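Local atomic coordinates of AMP-dependent synthetase and ligase (Xenorhabdus doucetiae, PDB entry 6QSR), a protein that forms a dehydratase heterocomplex with a FabA/FabZ-type partner chain, which takes part in aryl polyene pigment biosynthesis by a type II polyketide synthase. Residues H91-R96 against G113-C118; L55-W60 against I84-K89; I4-E9 against M17-L22; V35-P40 against L74-T79. All blocks are in the same frame, centred on the assembly; numbering follows the deposited sequence.

How the contacts relate
The chain runs through the four contacts in an order that never nests. Contact 3 comes first and closes the short N-terminal hairpin of strands 4-9 and 15-21. Contact 4 then opens at 35-40, just before helix 41-56, and contact 2 opens at the end of that helix. Contact 4 closes at 74-79 before contact 2 closes at 84-89, so these two cross. Together they tie both ends of the helix to the chain that follows it. Contact 1 comes last and closes the hairpin of strands 92-99 and 109-118. Contacts 1, 2 and 3 all reach the one antiparallel sheet. L22 of contact 3 also hydrogen-bonds to G77 and N78 of contact 4.

Contact 1: residues H91-R96 against G113-C118; sequences HLLTFR and GKIKLC
The carbonyl oxygen L93 O is gripped twice. I115 N donates to L93 O at 2.8 Å in a bond that is almost straight, and K114 CA adds a CA-H...O contact. The return bond, L93 N to I115 O, is 2.9 Å long, so L93 and I115 form a full antiparallel hydrogen-bonded pair. F95 and G113 form the next one. At the other end, L117 N donates to H91 O at 3.0 Å. H91 has a positive phi of 59°, and H91 and L92 together face D87 in a G1 bulge where the strand begins.

The buried face carries L93, F95, I115 and L117. F95 holds its CG in the crowded position between backbone N and carbonyl carbon (chi1 71°). This lays the ring flat over G113, which has no side chain to block it. G113 CA lies 4.0 Å from the F95 ring centroid, a CH-pi contact over the face. F95 CE1 also meets I115 CD1 at 3.8 Å. On the other face, L92 CD1 crosses K116 obliquely and touches its CD at 3.8 Å. T94 and K114 lie side by side there. K116 NZ is hydrogen-bonded to K90 O.

This hairpin sits between strands 79-87 and 61-70 in the HotDog sheet. Helix 41-56 packs on the buried face, with V48 and A52 against L93 and M49 against L117.

Contact 2: residues L55-W60 against I84-K89; sequences LLAPGW and INWDEK
Aromatic packing carries most of this contact. W86 turns its six-membered edge onto the face of W60 in a T-shaped pair. The six-membered ring centroids are 5.0 Å apart and the planes stand at 68°. W86 CZ2 comes in over the middle of the W60 indole, with W60 CE2 at 3.7 Å from it. The W86 indole is itself covered on both faces. A57 CB sits 3.6 Å from the centroid of its five-membered ring, a CH-pi contact, and E88 CA lies over the opposite face.

Aliphatic packing continues toward the helix. L56 CD2 presses on I84 CG2 at 3.5 Å, tighter than usual van der Waals contact. The same methyl touches W86 CB at 3.9 Å. L56, in the C-terminal part of the central helix of the HotDog fold, thus packs on strand 79-87. A type II turn from A57 to W60 then leads the chain toward strand 61-70, with G59 at a positive phi of 83°.

The polar link is a single water. W60 NE1 donates to it in the indole plane at 2.9 Å, and the water donates to E88 OE2 at 2.6 Å. H91 meets W60 edge-to-face, and L117 touches A57, W60 and W86.

Contact 3: residues I4-E9 against M17-L22; sequences IEIHRE and MIQLYL
The side chains of this hairpin divide between two faces, and a bulge decides who stands beside whom. E5, R8, I18 and L20 point to the side of helix 41-56. I4, H7, E9, M17, Q19 and Y21 point to the other side.

On the helix side, E5 is fully stretched (CG anti to the backbone N, chi1 -168°). R8 takes the crowded first torsion (chi1 66°) and bends further along, so its guanidinium comes back onto E5. The grip is side-on with two nitrogens. R8 NE reaches E5 OE1 at 2.7 Å, and R8 NH1 reaches E5 OE2 at 2.9 Å. Both oxygens use their syn lone pairs. E5 OE2 has a second partner in Y51 OH. E5 CG crosses obliquely over I18 CG2 at 3.9 Å.

The strands are the first hairpin of the HotDog fold, and 4-9 is an outermost strand within this chain. I6 and H7 share Q19 as a partner in a classic beta bulge. I6 N donates to Q19 O, and Q19 N donates to H7 O, each at 2.9 Å. The extra residue shifts the register by one and leaves E5 and R8 on the same face.

On the other face, I6 lies obliquely across the extended Q19, with I6 CG2 near Q19 OE1. I4 runs alongside Y21 and sets CD1 at the ring edge, 4.0 Å from Y21 CD2. Beside them a water donates to Y21 O at 2.7 Å, while I4 N makes only weak bonds to this water and to Y21 O.

Contact 4: residues V35-P40 against L74-T79; sequences VQPLLP and LQPGNT
Neither segment is regular helix or strand, and where they touch they run 109° apart. One backbone bond joins them: L39 N donates to L74 O at 2.9 Å, from above the carbonyl plane. L38 CA adds a CA-H...O contact to the same oxygen. A water accepts from L74 N and donates to L39 O at 2.7 Å. Next to this, residues Q75 to N78 make a type II turn. N78 OD1 receives Q75 N at 3.0 Å across it.

Residues 35-40 lead into helix 41-56, with P40 at its N-cap. They lie in a sequence that matches the HFPxxPxxPG pattern of FabA/FabZ-type HotDog dehydratases, whose histidine is catalytic in those relatives. H32 is the matching residue here, and its ND1 is hydrogen-bonded to L38 O.

Q36 bends at chi2 (71°) so that NE2 has two acceptors. It bonds P37 O at 2.9 Å and Q75 OE1 at 2.8 Å, with the two side-chain amide planes 62° apart. The proline rings cross at about a right angle, P37 CB meeting P76 CD at 3.7 Å. L39 and L74 lie alongside each other, CB to CB 4.0 Å. K166 of the FabA/FabZ chain bonds V35 O, and I173 of that chain packs on Q75.

Contact 1: residues H91-R96 against G113-C118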
# COMPACT_ATOMS: atom_id res chain seq x y z
N HIS A 91 -21.52 -6.29 -3.85
CA HIS A 91 -20.21 -6.83 -3.41
C HIS A 91 -19.21 -5.71 -3.08
O HIS A 91 -18.00 -5.93 -3.15
CB HIS A 91 -19.60 -7.77 -4.48
CG HIS A 91 -20.50 -8.89 -4.91
ND1 HIS A 91 -21.84 -8.95 -4.58
CD2 HIS A 91 -20.26 -9.97 -5.68
CE1 HIS A 91 -22.37 -10.03 -5.11
NE2 HIS A 91 -21.44 -10.67 -5.79
N LEU A 92 -19.72 -4.55 -2.67
CA LEU A 92 -18.94 -3.30 -2.71
C LEU A 92 -18.78 -2.66 -1.35
O LEU A 92 -19.76 -2.33 -0.67
CB LEU A 92 -19.60 -2.31 -3.67
CG LEU A 92 -18.87 -1.01 -4.00
CD1 LEU A 92 -17.63 -1.29 -4.83
CD2 LEU A 92 -19.81 -0.06 -4.74
N LEU A 93 -17.52 -2.48 -0.97
CA LEU A 93 -17.12 -1.83 0.26
C LEU A 93 -16.54 -0.47 -0.14
O LEU A 93 -15.61 -0.40 -0.95
CB LEU A 93 -16.06 -2.68 0.95
CG LEU A 93 -15.57 -2.35 2.35
CD1 LEU A 93 -16.68 -2.55 3.37
CD2 LEU A 93 -14.36 -3.23 2.68
N THR A 94 -17.09 0.59 0.44
CA THR A 94 -16.64 1.95 0.18
C THR A 94 -16.15 2.55 1.48
O THR A 94 -16.70 2.24 2.54
CB THR A 94 -17.77 2.81 -0.42
OG1 THR A 94 -18.93 2.67 0.39
CG2 THR A 94 -18.11 2.32 -1.81
N PHE A 95 -15.11 3.37 1.39
CA PHE A 95 -14.51 3.97 2.59
C PHE A 95 -13.98 5.37 2.34
O PHE A 95 -13.68 5.76 1.21
CB PHE A 95 -13.37 3.11 3.17
CG PHE A 95 -12.12 3.08 2.33
CD1 PHE A 95 -11.97 2.16 1.30
CD2 PHE A 95 -11.09 3.98 2.56
CE1 PHE A 95 -10.82 2.13 0.53
CE2 PHE A 95 -9.93 3.96 1.78
CZ PHE A 95 -9.80 3.03 0.76
N ARG A 96 -13.83 6.10 3.44
CA ARG A 96 -13.30 7.44 3.39
C ARG A 96 -12.61 7.67 4.73
O ARG A 96 -13.15 7.29 5.77
CB ARG A 96 -14.44 8.43 3.14
CG ARG A 96 -14.08 9.90 3.18
CD ARG A 96 -15.32 10.77 2.98
NE ARG A 96 -15.00 12.19 3.07
CZ ARG A 96 -15.89 13.18 3.23
NH1 ARG A 96 -17.20 12.94 3.33
NH2 ARG A 96 -15.45 14.44 3.29
N GLY A 113 -11.92 5.20 -1.15
CA GLY A 113 -11.85 4.14 -2.15
C GLY A 113 -13.00 3.17 -2.20
O GLY A 113 -13.94 3.25 -1.39
N LYS A 114 -12.91 2.27 -3.18
CA LYS A 114 -13.92 1.25 -3.46
C LYS A 114 -13.24 -0.11 -3.61
O LYS A 114 -12.38 -0.28 -4.48
CB LYS A 114 -14.65 1.57 -4.77
CG LYS A 114 -15.43 2.87 -4.75
CD LYS A 114 -15.80 3.33 -6.16
CE LYS A 114 -16.81 2.42 -6.81
NZ LYS A 114 -17.23 2.96 -8.14
N ILE A 115 -13.63 -1.05 -2.75
CA ILE A 115 -13.05 -2.40 -2.70
C ILE A 115 -14.15 -3.41 -3.05
O ILE A 115 -15.27 -3.26 -2.59
CB ILE A 115 -12.47 -2.67 -1.29
CG1 ILE A 115 -11.22 -1.81 -1.07
CG2 ILE A 115 -12.14 -4.15 -1.06
CD1 ILE A 115 -10.82 -1.62 0.39
N LYS A 116 -13.84 -4.41 -3.87
CA LYS A 116 -14.77 -5.52 -4.07
C LYS A 116 -14.38 -6.70 -3.19
O LYS A 116 -13.19 -7.02 -3.04
CB LYS A 116 -14.86 -5.94 -5.54
CG LYS A 116 -15.38 -4.84 -6.45
CD LYS A 116 -16.89 -4.67 -6.37
CE LYS A 116 -17.64 -5.51 -7.39
NZ LYS A 116 -18.81 -4.76 -7.92
N LEU A 117 -15.39 -7.31 -2.57
CA LEU A 117 -15.19 -8.54 -1.79
C LEU A 117 -15.85 -9.70 -2.53
O LEU A 117 -16.70 -9.48 -3.40
CB LEU A 117 -15.78 -8.41 -0.39
CG LEU A 117 -15.28 -7.22 0.44
CD1 LEU A 117 -15.96 -7.19 1.80
CD2 LEU A 117 -13.77 -7.27 0.58
N CYS A 118 -15.42 -10.92 -2.19
CA CYS A 118 -15.98 -12.16 -2.73
C CYS A 118 -16.16 -13.14 -1.57
O CYS A 118 -15.53 -13.01 -0.52
CB CYS A 118 -15.07 -12.75 -3.82
SG CYS A 118 -13.41 -13.20 -3.25

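Contact 2: residues L55-W60 against I84-K89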
# COMPACT_ATOMS: atom_id res chain seq x y z
N LEU A 55 -16.88 -6.35 11.46
CA LEU A 55 -18.16 -5.68 11.75
C LEU A 55 -19.23 -5.79 10.67
O LEU A 55 -20.41 -5.89 10.99
CB LEU A 55 -17.93 -4.19 12.04
CG LEU A 55 -16.87 -3.78 13.05
CD1 LEU A 55 -16.79 -2.26 13.09
CD2 LEU A 55 -17.18 -4.34 14.43
N LEU A 56 -18.82 -5.75 9.40
CA LEU A 56 -19.76 -5.51 8.28
C LEU A 56 -20.04 -6.74 7.42
O LEU A 56 -21.21 -7.04 7.14
CB LEU A 56 -19.23 -4.37 7.39
CG LEU A 56 -19.73 -2.94 7.63
CD1 LEU A 56 -19.91 -2.58 9.10
CD2 LEU A 56 -18.78 -1.95 6.96
N ALA A 57 -18.98 -7.41 6.99
CA ALA A 57 -19.06 -8.52 6.04
C ALA A 57 -18.24 -9.72 6.52
O ALA A 57 -17.28 -10.11 5.86
CB ALA A 57 -18.58 -8.05 4.67
N PRO A 58 -18.64 -10.33 7.65
CA PRO A 58 -17.93 -11.53 8.14
C PRO A 58 -18.03 -12.67 7.14
O PRO A 58 -19.08 -12.86 6.52
CB PRO A 58 -18.65 -11.87 9.46
CG PRO A 58 -19.99 -11.22 9.35
CD PRO A 58 -19.78 -9.98 8.53
N GLY A 59 -16.92 -13.38 6.93
CA GLY A 59 -16.85 -14.48 5.96
C GLY A 59 -16.59 -14.07 4.51
O GLY A 59 -16.46 -14.95 3.64
N TRP A 60 -16.52 -12.76 4.24
CA TRP A 60 -16.19 -12.24 2.91
C TRP A 60 -14.69 -11.97 2.82
O TRP A 60 -14.06 -11.55 3.80
CB TRP A 60 -16.96 -10.96 2.61
CG TRP A 60 -18.42 -11.17 2.32
CD1 TRP A 60 -19.41 -11.44 3.23
CD2 TRP A 60 -19.04 -11.13 1.04
NE1 TRP A 60 -20.62 -11.57 2.58
CE2 TRP A 60 -20.42 -11.39 1.23
CE3 TRP A 60 -18.57 -10.90 -0.27
CZ2 TRP A 60 -21.34 -11.40 0.18
CZ3 TRP A 60 -19.49 -10.93 -1.33
CH2 TRP A 60 -20.85 -11.18 -1.09
N ILE A 84 -17.03 3.60 6.70
CA ILE A 84 -17.09 2.42 5.81
C ILE A 84 -18.55 2.05 5.56
O ILE A 84 -19.34 2.00 6.51
CB ILE A 84 -16.37 1.18 6.39
CG1 ILE A 84 -14.91 1.48 6.75
CG2 ILE A 84 -16.39 0.04 5.39
CD1 ILE A 84 -14.31 0.48 7.71
N ASN A 85 -18.88 1.75 4.31
CA ASN A 85 -20.20 1.29 3.92
C ASN A 85 -20.03 -0.02 3.14
O ASN A 85 -19.21 -0.09 2.22
CB ASN A 85 -20.88 2.35 3.06
CG ASN A 85 -22.29 1.96 2.65
OD1 ASN A 85 -22.50 1.15 1.74
ND2 ASN A 85 -23.27 2.56 3.31
N TRP A 86 -20.79 -1.04 3.54
CA TRP A 86 -20.80 -2.33 2.86
C TRP A 86 -22.13 -2.50 2.13
O TRP A 86 -23.20 -2.44 2.75
CB TRP A 86 -20.59 -3.45 3.89
CG TRP A 86 -20.84 -4.84 3.40
CD1 TRP A 86 -21.67 -5.76 3.98
CD2 TRP A 86 -20.25 -5.48 2.27
NE1 TRP A 86 -21.62 -6.94 3.27
CE2 TRP A 86 -20.77 -6.79 2.21
CE3 TRP A 86 -19.34 -5.07 1.29
CZ2 TRP A 86 -20.39 -7.70 1.22
CZ3 TRP A 86 -18.97 -5.97 0.29
CH2 TRP A 86 -19.51 -7.27 0.27
N ASP A 87 -22.06 -2.67 0.81
CA ASP A 87 -23.24 -2.91 -0.03
C ASP A 87 -23.15 -4.36 -0.51
O ASP A 87 -22.44 -4.68 -1.46
CB ASP A 87 -23.29 -1.92 -1.20
CG ASP A 87 -24.63 -1.92 -1.91
OD1 ASP A 87 -25.27 -2.98 -1.99
OD2 ASP A 87 -25.04 -0.85 -2.41
N GLU A 88 -23.86 -5.24 0.19
CA GLU A 88 -23.74 -6.68 -0.03
C GLU A 88 -24.19 -7.09 -1.43
O GLU A 88 -23.54 -7.93 -2.06
CB GLU A 88 -24.54 -7.44 1.04
CG GLU A 88 -24.33 -8.95 1.00
CD GLU A 88 -25.20 -9.71 1.99
OE1 GLU A 88 -26.19 -9.14 2.50
OE2 GLU A 88 -24.91 -10.89 2.24
N LYS A 89 -25.29 -6.51 -1.90
CA LYS A 89 -25.82 -6.80 -3.22
C LYS A 89 -24.85 -6.38 -4.35
O LYS A 89 -24.79 -7.06 -5.38
CB LYS A 89 -27.21 -6.16 -3.40
CG LYS A 89 -28.25 -6.76 -2.45
CD LYS A 89 -29.61 -6.08 -2.51
CE LYS A 89 -30.66 -6.91 -3.24
NZ LYS A 89 -30.92 -8.24 -2.61
O HOH W 1 -23.22 -12.18 3.72

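Contact 3: residues I4-E9 against M17-L22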
# COMPACT_ATOMS: atom_id res chain seq x y z
N ILE A 4 -4.74 2.97 17.56
CA ILE A 4 -5.50 3.14 18.80
C ILE A 4 -6.93 3.55 18.46
O ILE A 4 -7.15 4.56 17.80
CB ILE A 4 -4.82 4.16 19.75
CG1 ILE A 4 -3.56 3.53 20.35
CG2 ILE A 4 -5.76 4.59 20.88
CD1 ILE A 4 -2.52 4.53 20.80
N GLU A 5 -7.90 2.76 18.92
CA GLU A 5 -9.30 3.04 18.65
C GLU A 5 -9.88 3.90 19.78
O GLU A 5 -9.95 3.45 20.92
CB GLU A 5 -10.11 1.75 18.51
CG GLU A 5 -11.50 1.99 17.96
CD GLU A 5 -12.30 0.72 17.82
OE1 GLU A 5 -13.47 0.71 18.25
OE2 GLU A 5 -11.78 -0.28 17.28
N ILE A 6 -10.29 5.12 19.44
CA ILE A 6 -10.86 6.06 20.40
C ILE A 6 -12.36 5.80 20.58
O ILE A 6 -12.85 5.83 21.70
CB ILE A 6 -10.62 7.53 19.96
CG1 ILE A 6 -9.12 7.81 19.78
CG2 ILE A 6 -11.23 8.52 20.96
CD1 ILE A 6 -8.26 7.58 21.01
N HIS A 7 -13.07 5.55 19.47
CA HIS A 7 -14.52 5.37 19.49
C HIS A 7 -14.99 4.62 18.23
O HIS A 7 -14.39 4.76 17.17
CB HIS A 7 -15.20 6.75 19.57
CG HIS A 7 -16.66 6.69 19.92
ND1 HIS A 7 -17.63 7.31 19.15
CD2 HIS A 7 -17.31 6.11 20.95
CE1 HIS A 7 -18.81 7.10 19.70
NE2 HIS A 7 -18.65 6.38 20.79
N ARG A 8 -16.05 3.82 18.37
CA ARG A 8 -16.74 3.28 17.20
C ARG A 8 -18.25 3.44 17.32
O ARG A 8 -18.82 3.38 18.42
CB ARG A 8 -16.38 1.81 16.93
CG ARG A 8 -16.81 0.81 17.99
CD ARG A 8 -16.68 -0.63 17.52
NE ARG A 8 -15.28 -1.05 17.37
CZ ARG A 8 -14.85 -2.31 17.35
NH1 ARG A 8 -13.54 -2.55 17.21
NH2 ARG A 8 -15.69 -3.35 17.45
N GLU A 9 -18.88 3.68 16.17
CA GLU A 9 -20.33 3.73 16.04
C GLU A 9 -20.73 2.89 14.85
O GLU A 9 -19.93 2.68 13.93
CB GLU A 9 -20.81 5.16 15.78
CG GLU A 9 -20.71 6.11 16.96
CD GLU A 9 -21.16 7.51 16.59
OE1 GLU A 9 -22.27 7.66 16.03
OE2 GLU A 9 -20.40 8.47 16.85
N MET A 17 -18.45 3.91 11.66
CA MET A 17 -17.67 5.12 11.82
C MET A 17 -16.70 4.81 12.95
O MET A 17 -17.13 4.40 14.03
CB MET A 17 -18.56 6.29 12.19
CG MET A 17 -19.01 7.13 11.01
SD MET A 17 -20.09 8.49 11.48
CE MET A 17 -19.03 9.42 12.60
N ILE A 18 -15.41 4.98 12.70
CA ILE A 18 -14.37 4.66 13.69
C ILE A 18 -13.44 5.85 13.82
O ILE A 18 -12.98 6.39 12.81
CB ILE A 18 -13.56 3.40 13.29
CG1 ILE A 18 -14.48 2.21 12.96
CG2 ILE A 18 -12.63 2.98 14.41
CD1 ILE A 18 -14.63 1.94 11.48
N GLN A 19 -13.18 6.27 15.05
CA GLN A 19 -12.22 7.33 15.32
C GLN A 19 -10.91 6.66 15.76
O GLN A 19 -10.91 5.91 16.74
CB GLN A 19 -12.74 8.28 16.38
CG GLN A 19 -11.83 9.48 16.64
CD GLN A 19 -12.49 10.54 17.50
OE1 GLN A 19 -13.41 10.25 18.26
NE2 GLN A 19 -12.03 11.77 17.37
N LEU A 20 -9.83 6.95 15.02
CA LEU A 20 -8.53 6.32 15.21
C LEU A 20 -7.45 7.34 15.46
O LEU A 20 -7.45 8.42 14.87
CB LEU A 20 -8.13 5.54 13.96
CG LEU A 20 -9.09 4.44 13.51
CD1 LEU A 20 -8.58 3.85 12.21
CD2 LEU A 20 -9.22 3.37 14.58
N TYR A 21 -6.50 6.96 16.30
CA TYR A 21 -5.36 7.82 16.63
C TYR A 21 -4.06 7.14 16.19
O TYR A 21 -3.85 5.96 16.47
CB TYR A 21 -5.35 8.12 18.13
CG TYR A 21 -4.10 8.84 18.57
CD1 TYR A 21 -3.95 10.20 18.35
CD2 TYR A 21 -3.05 8.14 19.17
CE1 TYR A 21 -2.79 10.86 18.73
CE2 TYR A 21 -1.89 8.80 19.57
CZ TYR A 21 -1.76 10.15 19.34
OH TYR A 21 -0.61 10.80 19.73
N LEU A 22 -3.21 7.90 15.52
CA LEU A 22 -1.92 7.41 15.03
C LEU A 22 -0.83 7.74 16.05
O LEU A 22 -0.45 8.90 16.21
CB LEU A 22 -1.59 8.05 13.68
CG LEU A 22 -2.66 7.92 12.59
CD1 LEU A 22 -2.13 8.45 11.27
CD2 LEU A 22 -3.12 6.48 12.47
O HOH W 2 -1.83 4.20 16.45

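Contact 4: residues V35-P40 against L74-T79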
# COMPACT_ATOMS: atom_id res chain seq x y z
N VAL A 35 13.24 10.61 7.22
CA VAL A 35 13.03 12.08 7.23
C VAL A 35 11.61 12.54 7.62
O VAL A 35 11.42 13.71 7.98
CB VAL A 35 13.41 12.76 5.88
CG1 VAL A 35 14.84 12.43 5.48
CG2 VAL A 35 12.42 12.42 4.77
N GLN A 36 10.62 11.66 7.50
CA GLN A 36 9.23 11.96 7.87
C GLN A 36 8.47 10.66 8.07
O GLN A 36 8.37 9.89 7.11
CB GLN A 36 8.53 12.75 6.76
CG GLN A 36 7.02 12.92 6.95
CD GLN A 36 6.65 13.87 8.08
OE1 GLN A 36 7.19 14.96 8.17
NE2 GLN A 36 5.71 13.45 8.93
N PRO A 37 7.93 10.41 9.28
CA PRO A 37 6.98 9.28 9.36
C PRO A 37 5.69 9.58 8.60
O PRO A 37 5.06 10.60 8.83
CB PRO A 37 6.74 9.11 10.87
CG PRO A 37 7.18 10.39 11.50
CD PRO A 37 8.27 10.94 10.62
N LEU A 38 5.34 8.70 7.67
CA LEU A 38 4.09 8.81 6.91
C LEU A 38 3.38 7.48 6.96
O LEU A 38 4.03 6.44 6.84
CB LEU A 38 4.36 9.15 5.45
CG LEU A 38 4.90 10.54 5.13
CD1 LEU A 38 5.29 10.60 3.66
CD2 LEU A 38 3.87 11.60 5.47
N LEU A 39 2.06 7.51 7.11
CA LEU A 39 1.27 6.28 7.15
C LEU A 39 1.16 5.73 5.72
O LEU A 39 0.65 6.44 4.84
CB LEU A 39 -0.11 6.57 7.73
CG LEU A 39 -1.00 5.35 8.03
CD1 LEU A 39 -0.45 4.53 9.17
CD2 LEU A 39 -2.42 5.80 8.34
N PRO A 40 1.65 4.49 5.47
CA PRO A 40 1.49 3.91 4.13
C PRO A 40 0.03 3.77 3.70
O PRO A 40 -0.85 3.51 4.54
CB PRO A 40 2.12 2.51 4.28
CG PRO A 40 3.02 2.60 5.46
CD PRO A 40 2.37 3.58 6.38
N LEU A 74 -0.69 11.46 5.95
CA LEU A 74 -1.03 11.23 7.34
C LEU A 74 0.24 10.88 8.11
O LEU A 74 1.10 10.16 7.62
CB LEU A 74 -2.05 10.10 7.46
CG LEU A 74 -3.39 10.39 6.77
CD1 LEU A 74 -4.30 9.18 6.83
CD2 LEU A 74 -4.07 11.59 7.41
N GLN A 75 0.34 11.42 9.33
CA GLN A 75 1.54 11.28 10.16
C GLN A 75 1.15 11.04 11.62
O GLN A 75 -0.02 11.20 11.99
CB GLN A 75 2.41 12.54 10.03
CG GLN A 75 1.78 13.83 10.53
CD GLN A 75 2.75 15.00 10.50
OE1 GLN A 75 3.96 14.83 10.64
NE2 GLN A 75 2.21 16.20 10.33
N PRO A 76 2.13 10.65 12.47
CA PRO A 76 1.78 10.43 13.87
C PRO A 76 1.24 11.69 14.54
O PRO A 76 1.65 12.81 14.19
CB PRO A 76 3.10 10.00 14.50
CG PRO A 76 3.92 9.48 13.38
CD PRO A 76 3.53 10.29 12.19
N GLY A 77 0.31 11.50 15.48
CA GLY A 77 -0.40 12.59 16.12
C GLY A 77 -1.75 12.90 15.50
O GLY A 77 -2.59 13.53 16.14
N ASN A 78 -1.96 12.48 14.25
CA ASN A 78 -3.25 12.69 13.57
C ASN A 78 -4.33 11.79 14.16
O ASN A 78 -4.07 10.66 14.58
CB ASN A 78 -3.16 12.41 12.07
CG ASN A 78 -2.31 13.41 11.30
OD1 ASN A 78 -1.92 13.14 10.17
ND2 ASN A 78 -2.02 14.57 11.90
N THR A 79 -5.54 12.35 14.21
CA THR A 79 -6.74 11.61 14.53
C THR A 79 -7.52 11.50 13.23
O THR A 79 -7.66 12.48 12.50
CB THR A 79 -7.57 12.32 15.62
OG1 THR A 79 -6.79 12.38 16.82
CG2 THR A 79 -8.86 11.57 15.92
O HOH W 3 -0.03 9.08 4.49